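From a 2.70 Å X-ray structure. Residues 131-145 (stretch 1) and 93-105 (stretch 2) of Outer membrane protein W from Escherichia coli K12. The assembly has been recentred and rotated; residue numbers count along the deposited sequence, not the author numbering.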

# COMPACT_ATOMS: atom_id res chain seq x y z
N SER A 131 1.17 -12.04 4.09
CA SER A 131 0.69 -12.26 2.74
C SER A 131 1.65 -11.77 1.65
O SER A 131 2.33 -10.75 1.84
CB SER A 131 -0.67 -11.56 2.59
OG SER A 131 -1.16 -11.60 1.26
N TRP A 132 1.71 -12.51 0.53
CA TRP A 132 2.54 -12.16 -0.63
C TRP A 132 1.60 -12.10 -1.82
O TRP A 132 0.60 -12.82 -1.85
CB TRP A 132 3.61 -13.23 -0.92
CG TRP A 132 4.67 -13.36 0.14
CD1 TRP A 132 4.54 -13.98 1.35
CD2 TRP A 132 6.04 -12.89 0.07
NE1 TRP A 132 5.74 -13.95 2.03
CE2 TRP A 132 6.68 -13.29 1.27
CE3 TRP A 132 6.79 -12.19 -0.88
CZ2 TRP A 132 8.03 -13.01 1.55
CZ3 TRP A 132 8.14 -11.90 -0.61
CH2 TRP A 132 8.74 -12.31 0.60
N GLY A 133 1.87 -11.25 -2.81
CA GLY A 133 0.95 -11.19 -3.94
C GLY A 133 1.35 -10.27 -5.07
O GLY A 133 2.19 -9.39 -4.89
N ALA A 134 0.75 -10.48 -6.24
CA ALA A 134 1.02 -9.67 -7.41
C ALA A 134 0.64 -8.20 -7.13
O ALA A 134 -0.17 -7.89 -6.24
N ALA A 135 1.24 -7.28 -7.89
CA ALA A 135 0.95 -5.88 -7.73
C ALA A 135 1.11 -5.21 -9.08
O ALA A 135 2.00 -5.57 -9.87
CB ALA A 135 1.91 -5.27 -6.69
N GLY A 136 0.24 -4.25 -9.36
CA GLY A 136 0.33 -3.52 -10.62
C GLY A 136 0.27 -2.03 -10.29
O GLY A 136 -0.20 -1.65 -9.20
N GLN A 137 0.76 -1.19 -11.20
CA GLN A 137 0.73 0.25 -10.96
C GLN A 137 0.76 1.06 -12.24
O GLN A 137 1.34 0.64 -13.24
CB GLN A 137 1.94 0.69 -10.11
CG GLN A 137 3.26 0.74 -10.89
CD GLN A 137 4.43 1.19 -10.03
OE1 GLN A 137 4.24 1.75 -8.96
NE2 GLN A 137 5.64 0.96 -10.51
N VAL A 138 0.13 2.21 -12.19
CA VAL A 138 0.13 3.13 -13.30
C VAL A 138 0.27 4.47 -12.61
O VAL A 138 -0.37 4.71 -11.60
CB VAL A 138 -1.18 3.08 -14.10
CG1 VAL A 138 -1.25 1.81 -14.91
CG2 VAL A 138 -2.38 3.26 -13.18
N GLY A 139 1.12 5.33 -13.14
CA GLY A 139 1.30 6.61 -12.50
C GLY A 139 1.84 7.67 -13.42
O GLY A 139 2.04 7.45 -14.61
N VAL A 140 2.07 8.85 -12.86
CA VAL A 140 2.60 9.93 -13.65
C VAL A 140 3.59 10.78 -12.88
O VAL A 140 3.37 11.14 -11.72
CB VAL A 140 1.47 10.84 -14.17
CG1 VAL A 140 0.61 10.09 -15.17
CG2 VAL A 140 0.62 11.29 -13.01
N ASP A 141 4.69 11.09 -13.54
CA ASP A 141 5.69 11.95 -12.98
C ASP A 141 5.75 13.15 -13.89
O ASP A 141 5.73 13.01 -15.13
CB ASP A 141 7.06 11.27 -12.95
CG ASP A 141 7.29 10.46 -11.68
OD1 ASP A 141 8.18 9.61 -11.63
OD2 ASP A 141 6.55 10.67 -10.71
N TYR A 142 5.76 14.32 -13.29
CA TYR A 142 5.89 15.55 -14.06
C TYR A 142 7.25 16.08 -13.61
O TYR A 142 7.40 16.51 -12.47
CB TYR A 142 4.79 16.56 -13.74
CG TYR A 142 5.03 17.88 -14.40
CD1 TYR A 142 5.11 17.98 -15.79
CD2 TYR A 142 5.25 19.04 -13.65
CE1 TYR A 142 5.41 19.19 -16.41
CE2 TYR A 142 5.53 20.26 -14.26
CZ TYR A 142 5.62 20.32 -15.64
OH TYR A 142 5.94 21.50 -16.26
N LEU A 143 8.23 16.02 -14.49
CA LEU A 143 9.58 16.47 -14.19
C LEU A 143 9.77 17.98 -14.38
O LEU A 143 9.98 18.47 -15.49
CB LEU A 143 10.56 15.66 -15.05
CG LEU A 143 10.47 14.16 -14.67
CD1 LEU A 143 10.41 13.28 -15.88
CD2 LEU A 143 11.65 13.80 -13.79
N ILE A 144 9.68 18.71 -13.27
CA ILE A 144 9.82 20.16 -13.28
C ILE A 144 11.23 20.67 -13.63
O ILE A 144 11.40 21.55 -14.48
CG1 ILE A 144 7.90 20.53 -11.72
CD1 ILE A 144 7.44 20.58 -10.26
N ASN A 145 12.24 20.12 -12.96
CA ASN A 145 13.63 20.52 -13.17
C ASN A 145 14.46 19.26 -13.19
O ASN A 145 13.93 18.14 -13.18
CB ASN A 145 14.15 21.36 -12.00
CG ASN A 145 13.41 22.65 -11.82
OD1 ASN A 145 13.56 23.32 -10.80
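Stretch 2, residues 93-105: SSKFRPYVGAGIN

Neighbouring strands of an antiparallel sheet divide their work between side chains, which meet above and below the sheet, and backbones, which join in its plane; this pair from outer membrane protein W is a clear example. At the apolar centre, Val-138 faces Val-100 and Val-140 faces Pro-98. Both are non-hydrogen-bonded pairs, where the backbones draw close: the CA atoms of Val-138 and Val-100 are 4.3 Å apart, those of Val-140 and Pro-98 4.0 Å. The side chains follow on one face of the sheet, CG1 of Val-138 lying 3.9 Å from CG2 of Val-100 and CG1 of Val-140 3.8 Å from CB of Pro-98.

The other face is organised by Tyr-99. With chi1 near +61° (p), its ring leans across the neighbouring strand and covers Gly-139, whose CA lies 3.8 Å from the ring centroid and 17° off the ring normal, a CH-pi contact. The absence of a side chain makes this possible, since a CB on Gly-139 would fall 2.6 Å from CZ of Tyr-99. The side chain of Gln-137 approaches the ring edge, its CD 4.1 Å from CE1 of Tyr-99, while Asp-141 brings CG to 4.0 Å from CE2 of Tyr-99.

Further along, Trp-132 sets CE3 at 3.9 Å from CG1 of Ile-104, which meets the edge of the indole. In the opposite direction along stretch 1, CD1 of Leu-143 packs 3.7 Å from CD of Arg-97, whose guanidinium is hydrogen-bonded elsewhere in the structure.

Beneath these contacts runs the polar framework. Residues 96-105 form an extended strand antiparallel to the strand of stretch 1, the two N-to-C directions making an angle of 161° and the axes approaching to 4.4 Å. Hydrogen-bonded pairs recur at every second residue. Gly-139 N gives a bond of 2.9 Å to Tyr-99 O, and Tyr-99 N returns one of 2.7 Å to Gly-139 O; Gln-137 and Gly-101 exchange two more, N to O, each 2.8 Å. Between such pairs, CA-H...O contacts fill in, as from Val-100 CA to Gln-137 O at 3.1 Å.

The ladder continues outward without a break in register. Gly-103 N reaches Ala-135 O at 2.8 Å, although the return bond from Ala-135 N to Gly-103 O, 3.0 Å long, is weak. At one end Asn-105 N bonds to Gly-133 O at 2.8 Å; at the other, beyond Asp-141 and Arg-97, Leu-143 N donates to Lys-95 O at 2.7 Å.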

# COMPACT_ATOMS: atom_id res chain seq x y z
N SER A 93 14.13 13.26 -21.82
CA SER A 93 13.91 14.70 -21.84
C SER A 93 12.44 15.08 -21.66
O SER A 93 12.12 16.27 -21.56
CB SER A 93 14.45 15.30 -23.15
OG SER A 93 13.61 15.00 -24.27
N SER A 94 11.55 14.10 -21.65
CA SER A 94 10.12 14.36 -21.47
C SER A 94 9.88 14.97 -20.09
O SER A 94 10.44 14.52 -19.10
N LYS A 95 9.06 16.01 -20.02
CA LYS A 95 8.77 16.66 -18.75
C LYS A 95 7.57 15.97 -18.16
O LYS A 95 7.27 16.09 -16.97
CB LYS A 95 8.44 18.14 -18.95
CG LYS A 95 9.65 19.07 -18.86
CD LYS A 95 9.20 20.49 -18.55
CE LYS A 95 10.34 21.33 -17.99
N PHE A 96 6.91 15.20 -19.00
CA PHE A 96 5.69 14.51 -18.61
C PHE A 96 5.82 13.02 -18.92
O PHE A 96 5.74 12.62 -20.08
CB PHE A 96 4.56 15.17 -19.38
CG PHE A 96 3.25 14.51 -19.22
CD1 PHE A 96 2.61 13.99 -20.32
CD2 PHE A 96 2.60 14.51 -18.00
CE1 PHE A 96 1.32 13.47 -20.21
CE2 PHE A 96 1.32 13.99 -17.88
CZ PHE A 96 0.68 13.47 -18.98
N ARG A 97 6.01 12.20 -17.87
CA ARG A 97 6.20 10.77 -18.10
C ARG A 97 5.30 9.81 -17.35
O ARG A 97 5.58 9.45 -16.21
CB ARG A 97 7.65 10.37 -17.85
CG ARG A 97 8.67 11.25 -18.57
CD ARG A 97 10.06 10.66 -18.51
NE ARG A 97 10.14 9.40 -19.25
CZ ARG A 97 11.27 8.70 -19.44
NH1 ARG A 97 12.40 9.15 -18.92
NH2 ARG A 97 11.25 7.58 -20.13
N PRO A 98 4.20 9.36 -17.98
CA PRO A 98 3.33 8.41 -17.28
C PRO A 98 4.12 7.11 -17.23
O PRO A 98 5.13 6.97 -17.96
CB PRO A 98 2.11 8.33 -18.18
CG PRO A 98 2.69 8.55 -19.56
CD PRO A 98 3.69 9.65 -19.34
N TYR A 99 3.70 6.17 -16.38
CA TYR A 99 4.42 4.92 -16.30
C TYR A 99 3.56 3.77 -15.82
O TYR A 99 2.45 3.99 -15.31
CB TYR A 99 5.64 5.10 -15.39
CG TYR A 99 5.30 5.49 -13.98
CD1 TYR A 99 5.08 4.52 -12.99
CD2 TYR A 99 5.24 6.84 -13.60
CE1 TYR A 99 4.83 4.87 -11.68
CE2 TYR A 99 4.98 7.20 -12.29
CZ TYR A 99 4.78 6.21 -11.33
OH TYR A 99 4.51 6.57 -10.04
N VAL A 100 4.04 2.54 -16.01
CA VAL A 100 3.30 1.37 -15.57
C VAL A 100 4.30 0.43 -14.91
O VAL A 100 5.48 0.41 -15.29
CB VAL A 100 2.62 0.62 -16.76
CG2 VAL A 100 1.65 1.55 -17.45
N GLY A 101 3.83 -0.34 -13.94
CA GLY A 101 4.72 -1.25 -13.26
C GLY A 101 3.99 -2.49 -12.82
O GLY A 101 2.76 -2.48 -12.71
N ALA A 102 4.76 -3.55 -12.59
CA ALA A 102 4.23 -4.84 -12.14
C ALA A 102 5.24 -5.33 -11.12
O ALA A 102 6.44 -5.06 -11.25
N GLY A 103 4.78 -6.01 -10.08
CA GLY A 103 5.73 -6.49 -9.09
C GLY A 103 5.16 -7.41 -8.04
O GLY A 103 4.11 -8.04 -8.21
N ILE A 104 5.87 -7.46 -6.92
CA ILE A 104 5.47 -8.32 -5.82
C ILE A 104 5.29 -7.51 -4.56
O ILE A 104 6.09 -6.62 -4.26
CB ILE A 104 6.53 -9.47 -5.56
CG1 ILE A 104 6.31 -10.13 -4.20
N ASN A 105 4.25 -7.83 -3.81
CA ASN A 105 3.97 -7.15 -2.56
C ASN A 105 4.04 -8.10 -1.36
O ASN A 105 3.72 -9.28 -1.47
CB ASN A 105 2.58 -6.51 -2.58
CG ASN A 105 2.06 -6.19 -1.18
OD1 ASN A 105 1.57 -7.07 -0.48
ND2 ASN A 105 2.20 -4.93 -0.77